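Local atomic coordinates of RING finger protein unkempt homolog (Mus musculus, PDB entry 5ELH), a protein that binds mRNA sequence-specifically through clustered CCCH zinc fingers and represses translation, helping to establish and maintain the early morphology of cortical neurons. Residues R89-L93 with R94-T98. Numbering follows the deposited sequence.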
ATOM      1  N   ARG A  89      15.138   1.497 -11.911  1.00 13.32           N
ATOM      2  CA  ARG A  89      14.932   0.982 -13.262  1.00 13.73           C
ATOM      3  C   ARG A  89      14.229  -0.370 -13.225  1.00 16.35           C
ATOM      4  O   ARG A  89      13.290  -0.617 -13.973  1.00 19.89           O
ATOM      5  CB  ARG A  89      16.277   0.848 -13.979  1.00 14.63           C
ATOM      6  CG  ARG A  89      16.197   0.152 -15.320  1.00 26.96           C
ATOM      7  CD  ARG A  89      16.614   1.003 -16.484  1.00 24.01           C
ATOM      8  NE  ARG A  89      17.841   0.504 -17.078  1.00 33.88           N
ATOM      9  CZ  ARG A  89      18.107   0.484 -18.380  1.00 27.54           C
ATOM     10  NH1 ARG A  89      17.240   0.957 -19.262  1.00 29.69           N
ATOM     11  NH2 ARG A  89      19.258  -0.020 -18.800  1.00 28.75           N
ATOM     12  N   ARG A  90      14.690  -1.241 -12.340  1.00 15.86           N
ATOM     13  CA  ARG A  90      14.211  -2.615 -12.305  1.00 15.13           C
ATOM     14  C   ARG A  90      12.751  -2.734 -11.864  1.00 14.83           C
ATOM     15  O   ARG A  90      12.062  -3.682 -12.240  1.00 17.81           O
ATOM     16  CB  ARG A  90      15.127  -3.445 -11.400  1.00 16.16           C
ATOM     17  CG  ARG A  90      16.453  -3.815 -12.064  1.00 20.78           C
ATOM     18  CD  ARG A  90      17.478  -4.393 -11.086  1.00 30.39           C
ATOM     19  NE  ARG A  90      16.946  -5.469 -10.248  1.00 46.14           N
ATOM     20  CZ  ARG A  90      16.966  -6.764 -10.561  1.00 62.10           C
ATOM     21  NH1 ARG A  90      17.481  -7.173 -11.718  1.00 69.11           N
ATOM     22  NH2 ARG A  90      16.458  -7.658  -9.718  1.00 62.37           N
ATOM     23  N   TYR A  91      12.280  -1.782 -11.066  1.00 14.23           N
ATOM     24  CA  TYR A  91      10.906  -1.801 -10.571  1.00 14.11           C
ATOM     25  C   TYR A  91      10.066  -0.702 -11.217  1.00 13.31           C
ATOM     26  O   TYR A  91       8.985  -0.357 -10.738  1.00 14.03           O
ATOM     27  CB  TYR A  91      10.886  -1.732  -9.043  1.00 15.42           C
ATOM     28  CG  TYR A  91      11.558  -2.959  -8.467  1.00 17.19           C
ATOM     29  CD1 TYR A  91      12.925  -2.973  -8.230  1.00 19.83           C
ATOM     30  CD2 TYR A  91      10.842  -4.124  -8.238  1.00 22.19           C
ATOM     31  CE1 TYR A  91      13.554  -4.087  -7.740  1.00 23.99           C
ATOM     32  CE2 TYR A  91      11.457  -5.243  -7.751  1.00 17.48           C
ATOM     33  CZ  TYR A  91      12.820  -5.226  -7.503  1.00 23.36           C
ATOM     34  OH  TYR A  91      13.460  -6.343  -7.014  1.00 27.03           O
ATOM     35  N   HIS A  92      10.566  -0.193 -12.332  1.00 12.96           N
ATOM     36  CA  HIS A  92       9.859   0.815 -13.121  1.00 12.43           C
ATOM     37  C   HIS A  92       8.690   0.176 -13.872  1.00 19.44           C
ATOM     38  O   HIS A  92       8.757  -1.000 -14.278  1.00 14.41           O
ATOM     39  CB  HIS A  92      10.830   1.450 -14.118  1.00 13.99           C
ATOM     40  CG  HIS A  92      10.433   2.817 -14.587  1.00 14.85           C
ATOM     41  ND1 HIS A  92       9.366   3.039 -15.434  1.00 14.09           N
ATOM     42  CD2 HIS A  92      10.985   4.030 -14.353  1.00 15.68           C
ATOM     43  CE1 HIS A  92       9.263   4.334 -15.679  1.00 12.30           C
ATOM     44  NE2 HIS A  92      10.242   4.955 -15.047  1.00 13.81           N
ATOM     45  N   LEU A  93       7.624   0.952 -14.041  1.00 18.20           N
ATOM     46  CA  LEU A  93       6.445   0.531 -14.810  1.00 20.61           C
ATOM     47  C   LEU A  93       6.801   0.031 -16.211  1.00 18.37           C
ATOM     48  O   LEU A  93       6.165  -0.873 -16.742  1.00 18.91           O
ATOM     49  CB  LEU A  93       5.442   1.687 -14.910  1.00 15.87           C
ATOM     50  CG  LEU A  93       4.636   1.956 -13.636  1.00 18.17           C
ATOM     51  CD1 LEU A  93       4.015   3.349 -13.661  1.00 16.46           C
ATOM     52  CD2 LEU A  93       3.572   0.885 -13.445  1.00 21.48           C
ATOM     53  N   ARG A  94       7.858   0.597 -16.777  1.00 14.20           N
ATOM     54  CA  ARG A  94       8.320   0.264 -18.112  1.00 16.82           C
ATOM     55  C   ARG A  94       8.923  -1.129 -18.215  1.00 19.66           C
ATOM     56  O   ARG A  94       8.796  -1.788 -19.246  1.00 16.84           O
ATOM     57  CB  ARG A  94       9.368   1.289 -18.551  1.00 18.82           C
ATOM     58  CG  ARG A  94      10.092   0.956 -19.848  1.00 16.40           C
ATOM     59  CD  ARG A  94       9.131   0.882 -21.020  1.00 17.70           C
ATOM     60  NE  ARG A  94       9.833   0.623 -22.272  1.00 25.78           N
ATOM     61  CZ  ARG A  94      10.118  -0.584 -22.743  1.00 25.79           C
ATOM     62  NH1 ARG A  94       9.766  -1.677 -22.069  1.00 21.98           N
ATOM     63  NH2 ARG A  94      10.761  -0.696 -23.899  1.00 26.44           N
ATOM     64  N   TYR A  95       9.592  -1.563 -17.154  1.00 13.98           N
ATOM     65  CA  TYR A  95      10.447  -2.747 -17.224  1.00 14.74           C
ATOM     66  C   TYR A  95      10.137  -3.891 -16.257  1.00 15.87           C
ATOM     67  O   TYR A  95      10.442  -5.047 -16.564  1.00 19.58           O
ATOM     68  CB  TYR A  95      11.902  -2.333 -17.049  1.00 14.62           C
ATOM     69  CG  TYR A  95      12.467  -1.605 -18.235  1.00 17.61           C
ATOM     70  CD1 TYR A  95      12.471  -2.198 -19.490  1.00 17.34           C
ATOM     71  CD2 TYR A  95      13.011  -0.332 -18.105  1.00 20.30           C
ATOM     72  CE1 TYR A  95      12.992  -1.560 -20.578  1.00 17.22           C
ATOM     73  CE2 TYR A  95      13.538   0.330 -19.203  1.00 19.72           C
ATOM     74  CZ  TYR A  95      13.518  -0.289 -20.438  1.00 17.91           C
ATOM     75  OH  TYR A  95      14.042   0.330 -21.539  1.00 21.47           O
ATOM     76  N   TYR A  96       9.541  -3.601 -15.108  1.00 16.45           N
ATOM     77  CA  TYR A  96       9.315  -4.642 -14.101  1.00 16.56           C
ATOM     78  C   TYR A  96       8.572  -5.856 -14.670  1.00 19.13           C
ATOM     79  O   TYR A  96       7.496  -5.727 -15.251  1.00 16.64           O
ATOM     80  CB  TYR A  96       8.554  -4.064 -12.906  1.00 19.82           C
ATOM     81  CG  TYR A  96       8.267  -5.047 -11.800  1.00 16.08           C
ATOM     82  CD1 TYR A  96       9.293  -5.606 -11.047  1.00 16.64           C
ATOM     83  CD2 TYR A  96       6.966  -5.397 -11.491  1.00 17.53           C
ATOM     84  CE1 TYR A  96       9.025  -6.504 -10.029  1.00 22.73           C
ATOM     85  CE2 TYR A  96       6.688  -6.293 -10.475  1.00 23.44           C
ATOM     86  CZ  TYR A  96       7.719  -6.837  -9.746  1.00 24.30           C
ATOM     87  OH  TYR A  96       7.427  -7.719  -8.743  1.00 23.70           O
ATOM     88  N   LYS A  97       9.186  -7.026 -14.505  1.00 17.65           N
ATOM     89  CA  LYS A  97       8.632  -8.316 -14.952  1.00 19.98           C
ATOM     90  C   LYS A  97       8.197  -8.353 -16.416  1.00 23.80           C
ATOM     91  O   LYS A  97       7.258  -9.077 -16.760  1.00 19.98           O
ATOM     92  CB  LYS A  97       7.441  -8.727 -14.078  1.00 19.35           C
ATOM     93  CG  LYS A  97       7.739  -8.794 -12.586  1.00 21.07           C
ATOM     94  CD  LYS A  97       8.176 -10.156 -12.173  1.00 24.21           C
ATOM     95  CE  LYS A  97       8.512 -10.185 -10.703  1.00 27.52           C
ATOM     96  NZ  LYS A  97       9.052 -11.509 -10.335  1.00 26.64           N
ATOM     97  N   THR A  98       8.887  -7.610 -17.279  1.00 20.60           N
ATOM     98  CA  THR A  98       8.553  -7.585 -18.708  1.00 24.01           C
ATOM     99  C   THR A  98       9.368  -8.573 -19.533  1.00 26.74           C
ATOM    100  O   THR A  98       9.067  -8.798 -20.705  1.00 21.34           O
ATOM    101  CB  THR A  98       8.749  -6.178 -19.307  1.00 20.37           C
ATOM    102  OG1 THR A  98      10.112  -5.776 -19.159  1.00 17.47           O
ATOM    103  CG2 THR A  98       7.853  -5.187 -18.608  1.00 16.84           C
TER
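The backbone N of Arg94 donates to ND1 of His92 at 3.2 Å within a single helix-like turn, His92-Tyr96, that leads from helix 87-90 into the third CCCH finger of this three-finger piece of the protein. The N-H lies close to the imidazole plane and points almost straight at ND1 (169°), while NE2 of the same ring donates to the carbonyl of Tyr55. Replacing His92 by alanine removes both ring nitrogens, and would probably leave the Arg94 amide without this acceptor and the Tyr55 carbonyl without its donor. Tyr95 N follows, bonding to His92 O at 3.0 Å. The ring of Tyr95 reaches back to Arg89, Tyr95 CE2 lying 3.8 Å from Arg89 NH1 with the guanidinium and ring planes nearly perpendicular; Asp58 OD1 joins the pair, bridging Arg89 NH1 and the Tyr95 hydroxyl. Tyr96 N supplies the second, straighter bond to His92 O (2.8 Å), nearly in line with the carbonyl where Tyr95 N comes from above its plane, so one oxygen holds two successive amides. With CG anti to the backbone N (chi1 -180°), the Tyr96 ring is carried beside Tyr91, Tyr96 CE1 meeting Tyr91 CD2 at 3.5 Å, the two rings lying obliquely with their planes 32° apart. A type II beta turn spans Tyr95 to Thr98, Lys97 taking its positive-phi position; Thr98 N and OG1 approach Tyr95 O from the same face, Thr98 OG1 at 2.7 Å.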